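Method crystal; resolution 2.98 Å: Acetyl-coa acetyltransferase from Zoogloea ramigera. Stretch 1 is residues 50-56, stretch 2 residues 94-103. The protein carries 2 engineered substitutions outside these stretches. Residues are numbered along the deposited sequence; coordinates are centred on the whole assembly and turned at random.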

# COMPACT_ATOMS: atom_id res chain seq x y z
N ASN A 50 25.24 -23.81 -21.26
CA ASN A 50 26.25 -22.83 -20.89
C ASN A 50 25.67 -21.59 -20.26
O ASN A 50 26.27 -20.99 -19.40
CB ASN A 50 27.03 -22.39 -22.11
CG ASN A 50 28.05 -23.40 -22.53
OD1 ASN A 50 28.29 -23.61 -23.72
ND2 ASN A 50 28.67 -24.04 -21.56
N GLU A 51 24.48 -21.20 -20.69
CA GLU A 51 23.92 -19.97 -20.20
C GLU A 51 22.45 -19.89 -20.61
O GLU A 51 22.02 -20.53 -21.57
CB GLU A 51 24.76 -18.81 -20.74
CG GLU A 51 24.26 -17.42 -20.42
CD GLU A 51 25.37 -16.38 -20.48
OE1 GLU A 51 25.50 -15.68 -21.50
OE2 GLU A 51 26.10 -16.25 -19.48
N VAL A 52 21.69 -19.13 -19.84
CA VAL A 52 20.30 -18.88 -20.11
C VAL A 52 20.14 -17.39 -20.21
O VAL A 52 20.56 -16.66 -19.32
CB VAL A 52 19.45 -19.34 -18.94
CG1 VAL A 52 18.01 -18.95 -19.20
CG2 VAL A 52 19.62 -20.85 -18.72
N ILE A 53 19.52 -16.93 -21.29
CA ILE A 53 19.35 -15.50 -21.56
C ILE A 53 17.88 -15.26 -21.82
O ILE A 53 17.37 -15.65 -22.86
CB ILE A 53 20.15 -15.10 -22.81
CG1 ILE A 53 21.65 -15.37 -22.61
CG2 ILE A 53 19.94 -13.65 -23.14
CD1 ILE A 53 22.52 -15.05 -23.83
N LEU A 54 17.18 -14.65 -20.88
CA LEU A 54 15.72 -14.56 -20.96
C LEU A 54 15.23 -13.14 -20.89
O LEU A 54 15.46 -12.48 -19.90
CB LEU A 54 15.11 -15.31 -19.78
CG LEU A 54 14.98 -16.80 -19.94
CD1 LEU A 54 14.65 -17.47 -18.63
CD2 LEU A 54 13.89 -17.04 -20.95
N GLY A 55 14.54 -12.66 -21.92
CA GLY A 55 14.02 -11.29 -21.86
C GLY A 55 12.91 -11.21 -20.83
O GLY A 55 12.32 -12.23 -20.46
N GLN A 56 12.61 -10.02 -20.35
CA GLN A 56 11.60 -9.83 -19.33
C GLN A 56 11.50 -8.37 -18.96
O GLN A 56 12.51 -7.74 -18.62
CB GLN A 56 11.97 -10.62 -18.08
CG GLN A 56 11.03 -10.37 -16.93
CD GLN A 56 11.33 -11.26 -15.74
OE1 GLN A 56 12.32 -11.96 -15.73
NE2 GLN A 56 10.47 -11.21 -14.72
N ARG A 94 15.36 -10.48 -29.31
CA ARG A 94 16.72 -9.96 -29.19
C ARG A 94 17.58 -10.96 -28.41
O ARG A 94 18.74 -11.27 -28.77
CB ARG A 94 16.72 -8.59 -28.54
CG ARG A 94 18.09 -7.95 -28.39
CD ARG A 94 18.89 -7.89 -29.67
NE ARG A 94 20.21 -7.31 -29.44
CZ ARG A 94 20.47 -6.00 -29.51
NH1 ARG A 94 19.49 -5.17 -29.81
NH2 ARG A 94 21.69 -5.51 -29.29
N ALA A 95 16.97 -11.49 -27.36
CA ALA A 95 17.60 -12.52 -26.54
C ALA A 95 18.10 -13.69 -27.36
O ALA A 95 19.19 -14.17 -27.12
CB ALA A 95 16.66 -13.00 -25.47
N VAL A 96 17.30 -14.16 -28.32
CA VAL A 96 17.78 -15.23 -29.19
C VAL A 96 18.99 -14.76 -30.00
O VAL A 96 19.92 -15.51 -30.23
CB VAL A 96 16.69 -15.70 -30.12
CG1 VAL A 96 17.16 -16.89 -30.95
CG2 VAL A 96 15.45 -15.98 -29.32
N ALA A 97 18.97 -13.50 -30.40
CA ALA A 97 20.02 -12.95 -31.21
C ALA A 97 21.31 -12.81 -30.37
O ALA A 97 22.41 -13.11 -30.84
CB ALA A 97 19.59 -11.61 -31.73
N LEU A 98 21.16 -12.36 -29.13
CA LEU A 98 22.31 -12.26 -28.24
C LEU A 98 22.82 -13.66 -27.94
O LEU A 98 24.02 -13.90 -27.93
CB LEU A 98 21.93 -11.53 -26.96
CG LEU A 98 21.66 -10.03 -27.14
CD1 LEU A 98 20.55 -9.51 -26.20
CD2 LEU A 98 22.95 -9.29 -26.94
N GLY A 99 21.92 -14.60 -27.69
CA GLY A 99 22.33 -15.97 -27.47
C GLY A 99 23.09 -16.45 -28.70
O GLY A 99 24.05 -17.22 -28.61
N MET A 100 22.66 -16.00 -29.87
CA MET A 100 23.35 -16.37 -31.07
C MET A 100 24.75 -15.73 -31.10
O MET A 100 25.70 -16.35 -31.59
CB MET A 100 22.54 -15.94 -32.27
CG MET A 100 23.22 -16.24 -33.62
SD MET A 100 24.35 -14.95 -34.17
CE MET A 100 23.29 -13.48 -34.20
N GLN A 101 24.86 -14.50 -30.59
CA GLN A 101 26.13 -13.75 -30.55
C GLN A 101 27.17 -14.48 -29.72
O GLN A 101 28.22 -14.81 -30.25
CB GLN A 101 25.90 -12.29 -30.08
CG GLN A 101 25.06 -11.52 -31.09
CD GLN A 101 24.83 -10.07 -30.77
OE1 GLN A 101 24.42 -9.74 -29.68
NE2 GLN A 101 25.04 -9.19 -31.76
N GLN A 102 26.85 -14.76 -28.45
CA GLN A 102 27.68 -15.60 -27.57
C GLN A 102 28.33 -16.79 -28.24
O GLN A 102 29.44 -17.15 -27.92
CB GLN A 102 26.84 -16.16 -26.44
CG GLN A 102 26.15 -15.11 -25.64
CD GLN A 102 27.10 -14.10 -25.11
OE1 GLN A 102 27.98 -14.42 -24.31
NE2 GLN A 102 26.94 -12.86 -25.53
N ILE A 103 27.63 -17.44 -29.16
CA ILE A 103 28.19 -18.63 -29.79
C ILE A 103 29.10 -18.25 -30.92
O ILE A 103 30.18 -18.80 -31.06
CB ILE A 103 27.09 -19.60 -30.26
CG1 ILE A 103 26.13 -19.84 -29.10
CG2 ILE A 103 27.67 -20.91 -30.73
CD1 ILE A 103 24.91 -20.61 -29.45

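The contact between strand 51-55 and helix 94-103 is a small, mainly apolar packing of a strand face against a helix, centred on Ile 53 and held by van der Waals contact without a single hydrogen bond between the two stretches. The two elements run nearly antiparallel, with 156° between their N-to-C directions, and their axes approach to 7.8 Å. Together they bury 222 Å² of surface, a modest area that reflects how few side chains take part.

The alternation of the strand selects these residues. The CA-to-CB bonds of Glu 51 and Ile 53 point toward the helix, and Gly 55 continues the same face without a side chain, whereas Leu 54 points away and Val 52 stays out of reach. On the helix, Ala 95, Leu 98 and Gln 102 point toward the strand; with Gly 99 they recur at intervals of three and four residues, so that one side of the helix faces the strand. Because the directions are nearly opposed, Gly 55 lies near the start of this helical segment and Glu 51 near its end.

Ile 53 gives up 83 Å², the largest share of any residue. With chi1 in m and chi2 in t, its side chain extends along the helix surface, and its CD1 reaches 3.8 Å from Gly 99 CA. Gly 99 has no side chain, and the methyl meets its CA directly; an ideal CB on Gly 99 would point sideways and lie 4.1 Å from Ile 53 CD1, so that distance alone shows no clash. The same methyl carbon, Ile 53 CD1, is 4.1 Å from Gln 102 CG, so the aliphatic part of the glutamine adds to the apolar surface, and it lies 4.3 Å from the backbone atom Leu 98 C. The contact with Leu 98 is thus made through its backbone, while its nearest side-chain approach is 4.7 Å, from Leu 98 CB to Ile 53 CD1.

Ala 95 packs against the C-terminal half of the strand, touching both Ile 53 and Gly 55. Its CB is 4.1 Å from Ile 53 CG2, an apolar side-chain contact, and the closest approach between these residues is 3.8 Å, from Ala 95 CB to Ile 53 O. The same methyl, Ala 95 CB, sits 4.1 Å from Gly 55 N. The backbones come close here, where both residues are small: Gly 55 CA and Ala 95 CA are 6.0 Å apart. An ideal CB on Gly 55 would point toward the helix, 4.4 Å from Ala 95 CB.

At the opposite end, Glu 51 OE1 and Gln 102 OE1 are 4.0 Å apart. These two oxygens do not hydrogen-bond to one another; each is satisfied by partners elsewhere in the structure. Polar groups therefore border the contact without linking its two sides. Within the helix, regular backbone hydrogen bonds, such as Gly 99 N to Ala 95 O at 2.8 Å and Gln 102 N to Leu 98 O at 3.0 Å, accompany the regular spacing of the residues that meet the strand.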